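Local coordinates for protein MHC class I antigen (Anolis carolinensis, PDB 7CPO) that probably displays short peptides to T cells, holding them in a groove of its membrane-distal domains while paired with beta2-microglobulin, at residues Q33-Y38 with P50-V55; Y45-P50 with D61-N66; Q228-G233 with R247-D252. All blocks are in the same frame, centred on the assembly; numbering follows the deposited sequence.

Contact 1. Residues Q33-Y38 with P50-V55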
loop_
_atom_site.group_PDB
_atom_site.type_symbol
_atom_site.label_atom_id
_atom_site.label_comp_id
_atom_site.label_asym_id
_atom_site.label_seq_id
_atom_site.Cartn_x
_atom_site.Cartn_y
_atom_site.Cartn_z
ATOM N N GLN A 33 -0.228 -6.381 6.097
ATOM C CA GLN A 33 -1.618 -6.614 6.500
ATOM C C GLN A 33 -2.066 -5.450 7.372
ATOM O O GLN A 33 -1.452 -5.174 8.407
ATOM C CB GLN A 33 -1.793 -7.924 7.266
ATOM C CG GLN A 33 -3.230 -8.222 7.654
ATOM C CD GLN A 33 -3.433 -9.672 8.128
ATOM O OE1 GLN A 33 -4.195 -9.938 9.073
ATOM N NE2 GLN A 33 -2.736 -10.615 7.477
ATOM N N GLU A 34 -3.111 -4.753 6.954
ATOM C CA GLU A 34 -3.604 -3.653 7.762
ATOM C C GLU A 34 -4.332 -4.214 8.976
ATOM O O GLU A 34 -5.126 -5.141 8.851
ATOM C CB GLU A 34 -4.522 -2.767 6.936
ATOM C CG GLU A 34 -5.197 -1.693 7.745
ATOM C CD GLU A 34 -6.178 -0.871 6.936
ATOM O OE1 GLU A 34 -6.258 -1.072 5.706
ATOM O OE2 GLU A 34 -6.865 -0.023 7.537
ATOM N N PHE A 35 -4.032 -3.707 10.167
ATOM C CA PHE A 35 -4.695 -4.228 11.352
ATOM C C PHE A 35 -5.429 -3.176 12.170
ATOM O O PHE A 35 -6.351 -3.539 12.913
ATOM C CB PHE A 35 -3.699 -4.989 12.254
ATOM C CG PHE A 35 -2.715 -4.105 13.021
ATOM C CD1 PHE A 35 -2.912 -3.827 14.374
ATOM C CD2 PHE A 35 -1.567 -3.624 12.410
ATOM C CE1 PHE A 35 -2.006 -3.049 15.088
ATOM C CE2 PHE A 35 -0.667 -2.852 13.109
ATOM C CZ PHE A 35 -0.890 -2.555 14.452
ATOM N N VAL A 36 -5.092 -1.891 12.033
ATOM C CA VAL A 36 -5.807 -0.822 12.718
ATOM C C VAL A 36 -5.905 0.350 11.763
ATOM O O VAL A 36 -5.096 0.498 10.847
ATOM C CB VAL A 36 -5.117 -0.370 14.035
ATOM C CG1 VAL A 36 -5.296 -1.428 15.139
ATOM C CG2 VAL A 36 -3.627 -0.062 13.778
ATOM N N SER A 37 -6.917 1.186 11.968
ATOM C CA SER A 37 -6.877 2.464 11.282
ATOM C C SER A 37 -7.619 3.474 12.130
ATOM O O SER A 37 -8.464 3.125 12.955
ATOM C CB SER A 37 -7.444 2.399 9.852
ATOM O OG SER A 37 -8.808 2.711 9.804
ATOM N N TYR A 38 -7.245 4.719 11.979
ATOM C CA TYR A 38 -7.932 5.786 12.673
ATOM C C TYR A 38 -8.804 6.438 11.624
ATOM O O TYR A 38 -8.325 7.133 10.727
ATOM C CB TYR A 38 -6.983 6.777 13.313
ATOM C CG TYR A 38 -7.695 7.993 13.844
ATOM C CD1 TYR A 38 -8.270 7.990 15.103
ATOM C CD2 TYR A 38 -7.798 9.145 13.080
ATOM C CE1 TYR A 38 -8.917 9.104 15.590
ATOM C CE2 TYR A 38 -8.440 10.259 13.557
ATOM C CZ TYR A 38 -9.003 10.239 14.811
ATOM O OH TYR A 38 -9.641 11.365 15.278
ATOM N N PRO A 50 -9.646 -9.568 12.986
ATOM C CA PRO A 50 -10.193 -10.153 14.224
ATOM C C PRO A 50 -9.156 -10.335 15.320
ATOM O O PRO A 50 -9.500 -10.299 16.507
ATOM C CB PRO A 50 -10.750 -11.510 13.751
ATOM C CG PRO A 50 -10.956 -11.355 12.297
ATOM C CD PRO A 50 -9.840 -10.460 11.833
ATOM N N TRP A 51 -7.900 -10.532 14.972
ATOM C CA TRP A 51 -6.955 -10.994 15.973
ATOM C C TRP A 51 -6.463 -9.881 16.890
ATOM O O TRP A 51 -5.977 -10.181 17.988
ATOM C CB TRP A 51 -5.773 -11.702 15.294
ATOM C CG TRP A 51 -5.024 -10.945 14.199
ATOM C CD1 TRP A 51 -5.097 -11.170 12.845
ATOM C CD2 TRP A 51 -4.041 -9.901 14.373
ATOM N NE1 TRP A 51 -4.231 -10.328 12.171
ATOM C CE2 TRP A 51 -3.577 -9.539 13.083
ATOM C CE3 TRP A 51 -3.523 -9.225 15.490
ATOM C CZ2 TRP A 51 -2.623 -8.525 12.881
ATOM C CZ3 TRP A 51 -2.560 -8.218 15.287
ATOM C CH2 TRP A 51 -2.123 -7.888 13.991
ATOM N N ILE A 52 -6.606 -8.610 16.498
ATOM C CA ILE A 52 -6.084 -7.531 17.341
ATOM C C ILE A 52 -6.895 -7.367 18.625
ATOM O O ILE A 52 -6.384 -6.793 19.598
ATOM C CB ILE A 52 -5.984 -6.209 16.541
ATOM C CG1 ILE A 52 -5.271 -5.111 17.339
ATOM C CG2 ILE A 52 -7.363 -5.738 16.057
ATOM C CD1 ILE A 52 -3.951 -5.508 17.912
ATOM N N SER A 53 -8.120 -7.905 18.692
ATOM C CA SER A 53 -8.852 -7.800 19.954
ATOM C C SER A 53 -8.201 -8.617 21.066
ATOM O O SER A 53 -8.493 -8.389 22.244
ATOM C CB SER A 53 -10.312 -8.220 19.790
ATOM O OG SER A 53 -10.420 -9.590 19.456
ATOM N N LYS A 54 -7.304 -9.538 20.730
ATOM C CA LYS A 54 -6.590 -10.257 21.775
ATOM C C LYS A 54 -5.769 -9.322 22.667
ATOM O O LYS A 54 -5.379 -9.715 23.776
ATOM C CB LYS A 54 -5.681 -11.308 21.150
ATOM C CG LYS A 54 -6.393 -12.414 20.398
ATOM C CD LYS A 54 -5.338 -13.404 19.890
ATOM C CE LYS A 54 -5.954 -14.463 19.017
ATOM N NZ LYS A 54 -4.928 -15.298 18.361
ATOM N N VAL A 55 -5.500 -8.093 22.221
ATOM C CA VAL A 55 -4.775 -7.139 23.053
ATOM C C VAL A 55 -5.572 -6.711 24.278
ATOM O O VAL A 55 -5.019 -6.080 25.177
ATOM C CB VAL A 55 -4.373 -5.908 22.211
ATOM C CG1 VAL A 55 -5.549 -4.966 22.050
ATOM C CG2 VAL A 55 -3.214 -5.204 22.831
#
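This is a buried contact of side chains, mostly aromatic and apolar, between the strand 33-38 of the groove floor and the loop 50-55, which carries the chain from strand 44-47 up to helix 62-87. The two backbones stay well separated, with F35 CA and I52 CA, the nearest pair, 7.0 Å apart, so the side chains do the joining. One directed polar bond lies at the Q33 end. Q33, its CG anti to the backbone N (chi1 -178°) and its chain extended beyond that, meets the indole of W51 tip to tip. W51 NE1 donates to Q33 OE1 over 3.1 Å, nearly straight at 167°. The oxygen lies in the indole plane, whereas the nitrogen stands above the amide carbonyl plane; T180 adds a weak hydrogen bond to the same oxygen. Both F35 and W51 place CG in the crowded position between backbone N and carbonyl carbon, and their rings end up nearly parallel, 19° apart. They are displaced so far along their planes that the centroids lie 5.7 Å apart and overlap is slight. The closest touch is instead F35 CB against W51 CH2, at 3.7 Å. On the other flank of F35, toward V36, I52 CG1 lies at the edge of the F35 ring, 4.0 Å from F35 CD1. The same CG1 reaches V36 CG1 at 4.3 Å, extending the apolar patch along the strand. Y173 of helix 152-176 touches F35, W51 and I52, while on helix 62-87 W63 meets I52 and Y62 meets V55. The strand next to the edge of the floor, a short 3-10 turn and both groove helices thus converge here, as expected at one end of the peptide-binding platform of the MHC class I fold.

Contact 2. Residues Y45-P50 with D61-N66; sequences YLPKVP and DYWERN
Y45, at the edge strand of the groove floor, points its ring at the first turns of helix 62-87. With CG anti to the backbone N (chi1 179°), CB lies 4.0 Å from N66 CB and the ring lies face-on against N66. N66 CB sits over one ring face as a CH-pi partner, and the N66 amide continues the stack, its plane only 9° from that of the ring. One edge of the ring is lined in turn by two aromatics: CD2 meets W63 CE3 at 3.5 Å, and further out CE2 meets Y62 CE2 at 3.6 Å. CZ lies 3.4 Å from N66 OD1. At the tip, Y45 OH is 3.2 Å from Y62 OH, but it is also hydrogen-bonded to Y9 OH, while Y62 OH pairs with Y173 OH. The amide of N66 is steadied within the helix, since ND2 donates to Y62 O at 2.8 Å, an oxygen that also takes N66 N. P47 completes the strand side, with CD over the W63 face opposite Y62, and W63 NE1 binds E56. N66 OD1 holds the peptide backbone and Y45 packs on an apolar peptide side chain. The chemistry thus divides the work: the hydroxyls pair with Y9 and Y173 beside the groove, the held amide gives the peptide backbone an acceptor, and the Y45 ring gives an apolar surface.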
loop_
_atom_site.group_PDB
_atom_site.type_symbol
_atom_site.label_atom_id
_atom_site.label_comp_id
_atom_site.label_asym_id
_atom_site.label_seq_id
_atom_site.Cartn_x
_atom_site.Cartn_y
_atom_site.Cartn_z
ATOM N N TYR A 45 -9.645 5.082 16.881
ATOM C CA TYR A 45 -8.720 4.083 16.380
ATOM C C TYR A 45 -9.437 2.730 16.398
ATOM O O TYR A 45 -9.890 2.280 17.456
ATOM C CB TYR A 45 -7.487 4.138 17.270
ATOM C CG TYR A 45 -6.307 3.222 17.053
ATOM C CD1 TYR A 45 -5.215 3.618 16.265
ATOM C CD2 TYR A 45 -6.207 2.016 17.752
ATOM C CE1 TYR A 45 -4.068 2.792 16.134
ATOM C CE2 TYR A 45 -5.065 1.186 17.637
ATOM C CZ TYR A 45 -3.999 1.579 16.836
ATOM O OH TYR A 45 -2.886 0.731 16.746
ATOM N N LEU A 46 -9.587 2.104 15.234
ATOM C CA LEU A 46 -10.467 0.947 15.126
ATOM C C LEU A 46 -9.722 -0.322 14.712
ATOM O O LEU A 46 -8.717 -0.266 13.999
ATOM C CB LEU A 46 -11.595 1.202 14.117
ATOM C CG LEU A 46 -12.608 2.262 14.526
ATOM C CD1 LEU A 46 -13.682 2.420 13.461
ATOM C CD2 LEU A 46 -13.202 1.899 15.881
ATOM N N PRO A 47 -10.205 -1.485 15.145
ATOM C CA PRO A 47 -9.625 -2.739 14.670
ATOM C C PRO A 47 -10.059 -3.016 13.243
ATOM O O PRO A 47 -11.193 -2.732 12.853
ATOM C CB PRO A 47 -10.197 -3.786 15.632
ATOM C CG PRO A 47 -11.447 -3.195 16.112
ATOM C CD PRO A 47 -11.191 -1.705 16.214
ATOM N N LYS A 48 -9.144 -3.585 12.468
ATOM C CA LYS A 48 -9.406 -3.928 11.081
ATOM C C LYS A 48 -9.321 -5.418 10.814
ATOM O O LYS A 48 -9.546 -5.836 9.677
ATOM C CB LYS A 48 -8.415 -3.195 10.161
ATOM C CG LYS A 48 -8.551 -1.685 10.229
ATOM C CD LYS A 48 -9.917 -1.222 9.702
ATOM C CE LYS A 48 -9.949 -1.264 8.170
ATOM N NZ LYS A 48 -11.281 -0.865 7.655
ATOM N N VAL A 49 -8.963 -6.217 11.818
ATOM C CA VAL A 49 -8.827 -7.667 11.688
ATOM C C VAL A 49 -9.247 -8.295 13.014
ATOM O O VAL A 49 -9.220 -7.643 14.053
ATOM C CB VAL A 49 -7.380 -8.092 11.325
ATOM C CG1 VAL A 49 -6.971 -7.526 9.989
ATOM C CG2 VAL A 49 -6.379 -7.673 12.403
ATOM N N PRO A 50 -9.646 -9.568 12.986
ATOM C CA PRO A 50 -10.193 -10.153 14.224
ATOM C C PRO A 50 -9.156 -10.335 15.320
ATOM O O PRO A 50 -9.500 -10.299 16.507
ATOM C CB PRO A 50 -10.750 -11.510 13.751
ATOM C CG PRO A 50 -10.956 -11.355 12.297
ATOM C CD PRO A 50 -9.840 -10.460 11.833
ATOM N N ASP A 61 -7.340 -0.882 27.923
ATOM C CA ASP A 61 -7.381 0.531 27.557
ATOM C C ASP A 61 -6.748 0.816 26.205
ATOM O O ASP A 61 -6.658 1.988 25.811
ATOM C CB ASP A 61 -6.685 1.375 28.624
ATOM C CG ASP A 61 -7.308 1.202 29.999
ATOM O OD1 ASP A 61 -6.761 0.418 30.806
ATOM O OD2 ASP A 61 -8.351 1.840 30.257
ATOM N N TYR A 62 -6.317 -0.233 25.494
ATOM C CA TYR A 62 -5.636 -0.097 24.209
ATOM C C TYR A 62 -6.364 0.842 23.247
ATOM O O TYR A 62 -5.746 1.722 22.633
ATOM C CB TYR A 62 -5.487 -1.488 23.596
ATOM C CG TYR A 62 -4.734 -1.551 22.294
ATOM C CD1 TYR A 62 -3.339 -1.620 22.270
ATOM C CD2 TYR A 62 -5.416 -1.588 21.078
ATOM C CE1 TYR A 62 -2.644 -1.705 21.065
ATOM C CE2 TYR A 62 -4.728 -1.680 19.865
ATOM C CZ TYR A 62 -3.346 -1.744 19.870
ATOM O OH TYR A 62 -2.676 -1.818 18.674
ATOM N N TRP A 63 -7.681 0.669 23.095
ATOM C CA TRP A 63 -8.416 1.439 22.095
ATOM C C TRP A 63 -8.570 2.903 22.508
ATOM O O TRP A 63 -8.458 3.802 21.663
ATOM C CB TRP A 63 -9.768 0.773 21.829
ATOM C CG TRP A 63 -9.570 -0.644 21.368
ATOM C CD1 TRP A 63 -9.870 -1.787 22.059
ATOM C CD2 TRP A 63 -8.955 -1.069 20.139
ATOM N NE1 TRP A 63 -9.510 -2.895 21.321
ATOM C CE2 TRP A 63 -8.941 -2.477 20.144
ATOM C CE3 TRP A 63 -8.448 -0.394 19.025
ATOM C CZ2 TRP A 63 -8.422 -3.218 19.081
ATOM C CZ3 TRP A 63 -7.942 -1.126 17.979
ATOM C CH2 TRP A 63 -7.927 -2.526 18.015
ATOM N N GLU A 64 -8.802 3.172 23.797
ATOM C CA GLU A 64 -8.889 4.560 24.233
ATOM C C GLU A 64 -7.540 5.260 24.111
ATOM O O GLU A 64 -7.465 6.389 23.605
ATOM C CB GLU A 64 -9.404 4.657 25.675
ATOM C CG GLU A 64 -10.820 4.186 25.862
ATOM C CD GLU A 64 -11.835 4.894 24.964
ATOM O OE1 GLU A 64 -11.789 6.147 24.829
ATOM O OE2 GLU A 64 -12.688 4.170 24.396
ATOM N N ARG A 65 -6.464 4.617 24.588
ATOM C CA ARG A 65 -5.145 5.251 24.537
ATOM C C ARG A 65 -4.748 5.583 23.100
ATOM O O ARG A 65 -4.390 6.727 22.797
ATOM C CB ARG A 65 -4.093 4.357 25.201
ATOM C CG ARG A 65 -2.766 5.067 25.511
ATOM C CD ARG A 65 -1.977 4.290 26.562
ATOM N NE ARG A 65 -1.844 2.939 26.084
ATOM C CZ ARG A 65 -2.280 1.863 26.714
ATOM N NH1 ARG A 65 -2.824 1.967 27.907
ATOM N NH2 ARG A 65 -2.141 0.677 26.143
ATOM N N ASN A 66 -4.857 4.608 22.189
ATOM C CA ASN A 66 -4.519 4.861 20.789
ATOM C C ASN A 66 -5.424 5.920 20.171
ATOM O O ASN A 66 -4.968 6.751 19.374
ATOM C CB ASN A 66 -4.612 3.567 19.989
ATOM C CG ASN A 66 -3.394 2.670 20.157
ATOM O OD1 ASN A 66 -2.376 2.861 19.489
ATOM N ND2 ASN A 66 -3.507 1.660 21.021
#

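Contact 3. Residues Q228-G233 with R247-D252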
loop_
_atom_site.group_PDB
_atom_site.type_symbol
_atom_site.label_atom_id
_atom_site.label_comp_id
_atom_site.label_asym_id
_atom_site.label_seq_id
_atom_site.Cartn_x
_atom_site.Cartn_y
_atom_site.Cartn_z
ATOM N N GLN A 228 13.098 -9.940 -23.520
ATOM C CA GLN A 228 12.813 -9.192 -24.728
ATOM C C GLN A 228 11.310 -9.174 -24.979
ATOM O O GLN A 228 10.652 -10.221 -24.952
ATOM C CB GLN A 228 13.557 -9.822 -25.903
ATOM C CG GLN A 228 13.149 -9.322 -27.261
ATOM C CD GLN A 228 13.960 -9.971 -28.354
ATOM O OE1 GLN A 228 15.182 -10.121 -28.232
ATOM N NE2 GLN A 228 13.289 -10.365 -29.433
ATOM N N ASP A 229 10.765 -7.979 -25.213
ATOM C CA ASP A 229 9.339 -7.820 -25.482
ATOM C C ASP A 229 8.503 -8.383 -24.332
ATOM O O ASP A 229 7.449 -8.991 -24.538
ATOM C CB ASP A 229 8.961 -8.467 -26.817
ATOM C CG ASP A 229 9.546 -7.719 -28.009
ATOM O OD1 ASP A 229 9.330 -6.489 -28.090
ATOM O OD2 ASP A 229 10.219 -8.349 -28.858
ATOM N N VAL A 230 8.989 -8.187 -23.108
ATOM C CA VAL A 230 8.334 -8.678 -21.905
ATOM C C VAL A 230 7.864 -7.491 -21.077
ATOM O O VAL A 230 8.656 -6.603 -20.738
ATOM C CB VAL A 230 9.256 -9.590 -21.087
ATOM C CG1 VAL A 230 8.536 -10.032 -19.825
ATOM C CG2 VAL A 230 9.643 -10.798 -21.914
ATOM N N PHE A 231 6.580 -7.470 -20.761
ATOM C CA PHE A 231 5.996 -6.447 -19.915
ATOM C C PHE A 231 5.289 -7.114 -18.740
ATOM O O PHE A 231 5.031 -8.325 -18.735
ATOM C CB PHE A 231 5.030 -5.549 -20.705
ATOM C CG PHE A 231 5.663 -4.885 -21.898
ATOM C CD1 PHE A 231 6.318 -3.671 -21.765
ATOM C CD2 PHE A 231 5.613 -5.481 -23.160
ATOM C CE1 PHE A 231 6.917 -3.053 -22.869
ATOM C CE2 PHE A 231 6.217 -4.871 -24.268
ATOM C CZ PHE A 231 6.867 -3.657 -24.122
ATOM N N HIS A 232 4.999 -6.312 -17.719
ATOM C CA HIS A 232 4.435 -6.851 -16.496
ATOM C C HIS A 232 3.501 -5.817 -15.898
ATOM O O HIS A 232 3.628 -4.619 -16.164
ATOM C CB HIS A 232 5.534 -7.232 -15.505
ATOM C CG HIS A 232 6.306 -6.056 -14.988
ATOM N ND1 HIS A 232 5.932 -5.352 -13.861
ATOM C CD2 HIS A 232 7.417 -5.447 -15.457
ATOM C CE1 HIS A 232 6.789 -4.370 -13.654
ATOM N NE2 HIS A 232 7.700 -4.405 -14.607
ATOM N N GLY A 233 2.538 -6.291 -15.113
ATOM C CA GLY A 233 1.601 -5.417 -14.446
ATOM C C GLY A 233 2.124 -4.935 -13.104
ATOM O O GLY A 233 3.278 -5.151 -12.730
ATOM N N ARG A 247 2.292 -11.019 -16.453
ATOM C CA ARG A 247 3.512 -10.854 -17.225
ATOM C C ARG A 247 3.279 -11.373 -18.636
ATOM O O ARG A 247 2.742 -12.472 -18.813
ATOM C CB ARG A 247 4.672 -11.601 -16.586
ATOM C CG ARG A 247 6.020 -11.090 -17.009
ATOM C CD ARG A 247 7.076 -11.857 -16.255
ATOM N NE ARG A 247 8.428 -11.387 -16.553
ATOM C CZ ARG A 247 9.016 -10.342 -15.974
ATOM N NH1 ARG A 247 8.367 -9.643 -15.052
ATOM N NH2 ARG A 247 10.262 -10.015 -16.303
ATOM N N SER A 248 3.712 -10.592 -19.626
ATOM C CA SER A 248 3.448 -10.854 -21.032
ATOM C C SER A 248 4.744 -10.911 -21.830
ATOM O O SER A 248 5.780 -10.373 -21.429
ATOM C CB SER A 248 2.540 -9.784 -21.635
ATOM O OG SER A 248 3.219 -8.544 -21.668
ATOM N N VAL A 249 4.661 -11.584 -22.973
ATOM C CA VAL A 249 5.747 -11.657 -23.944
ATOM C C VAL A 249 5.128 -11.700 -25.338
ATOM O O VAL A 249 4.063 -12.290 -25.542
ATOM C CB VAL A 249 6.665 -12.874 -23.675
ATOM C CG1 VAL A 249 5.864 -14.171 -23.701
ATOM C CG2 VAL A 249 7.825 -12.915 -24.676
ATOM N N LYS A 250 5.765 -11.029 -26.290
ATOM C CA LYS A 250 5.346 -11.128 -27.679
ATOM C C LYS A 250 6.133 -12.262 -28.323
ATOM O O LYS A 250 7.371 -12.234 -28.344
ATOM C CB LYS A 250 5.539 -9.818 -28.441
ATOM C CG LYS A 250 4.763 -9.848 -29.765
ATOM C CD LYS A 250 4.833 -8.564 -30.588
ATOM C CE LYS A 250 3.544 -7.729 -30.410
ATOM N NZ LYS A 250 2.307 -8.401 -30.946
ATOM N N VAL A 251 5.422 -13.281 -28.796
ATOM C CA VAL A 251 6.059 -14.460 -29.355
ATOM C C VAL A 251 5.664 -14.588 -30.809
ATOM O O VAL A 251 4.748 -13.931 -31.307
ATOM C CB VAL A 251 5.718 -15.757 -28.604
ATOM C CG1 VAL A 251 5.967 -15.592 -27.116
ATOM C CG2 VAL A 251 4.286 -16.182 -28.912
ATOM N N ASP A 252 6.301 -15.488 -31.427
ATOM C CA ASP A 252 6.573 -15.517 -32.835
ATOM C C ASP A 252 5.575 -16.410 -33.553
ATOM O O ASP A 252 4.852 -17.195 -32.920
ATOM C CB ASP A 252 8.014 -16.009 -33.022
ATOM C CG ASP A 252 8.944 -15.496 -31.905
ATOM O OD1 ASP A 252 9.302 -14.287 -31.901
ATOM O OD2 ASP A 252 9.276 -16.297 -31.001
#
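The strongest bond here is S248 N to F231 O, 2.8 Å long and almost straight at 171°, with the donor in the carbonyl plane. Its return partner, F231 N to S248 O at 3.1 Å, is more bent, the nitrogen standing above the carbonyl plane. Together they make F231 and S248 an antiparallel hydrogen-bonded pair, and K250 N donating to D229 O at 3.2 Å carries the ladder one step further. S248 OG adds a weak bond to F231 O. V230-V249 lies between these bonds and H232-R247 beyond F231-S248, both non-hydrogen-bonded pairs, where CA-H...O contacts help, as from V230 CA to S248 O.

Side chains then sort by face. F231 and S248 share one, OG sitting at the edge of the phenyl ring. On the other, V230 CG2 meets V249 CG2 at 3.9 Å, while V249 continues onto W219 of the facing sheet. R247, its CG anti to the backbone N and its chain extended to NE, crosses V230 obliquely, so that NE lies 3.5 Å from V230 CG1. Its guanidinium then stands nearly parallel to the H232 ring, 15° apart, with NH1 3.7 Å from H232 CB. H232 ND1 donates to G233 O at 2.9 Å, along a carbonyl lone pair. K250 leads its amine away to a salt bridge with E195.

Backbone bonding thus attaches the edge strand of this immunoglobulin C1-set sandwich. R247 NH1, 5.1 Å from H232 ND1 and not in contact, would, if anything, disfavour a positive charge on H232, though R247 also has D218 as a long, weak ion-pair partner.

How the contacts relate
Contacts 1 and 2 form one continuous region, their centres 7 Å apart and P50 common to both. Strands 33-39 and 44-47 are neighbours in the groove floor, joined by probable hydrogen bonds from L46 N to S37 O (2.7 Å) and from K48 N to F35 O (2.8 Å). Their segments alternate along the chain. In space, I52 of contact 1 also touches P47, Y62 and W63 of contact 2. Of the two, contact 2 lies against the bound peptide. Contact 3 belongs to the immunoglobulin domain, on the opposite side of the chain's centre: its centre is about 40 Å from that of contact 1 and 45 Å from that of contact 2.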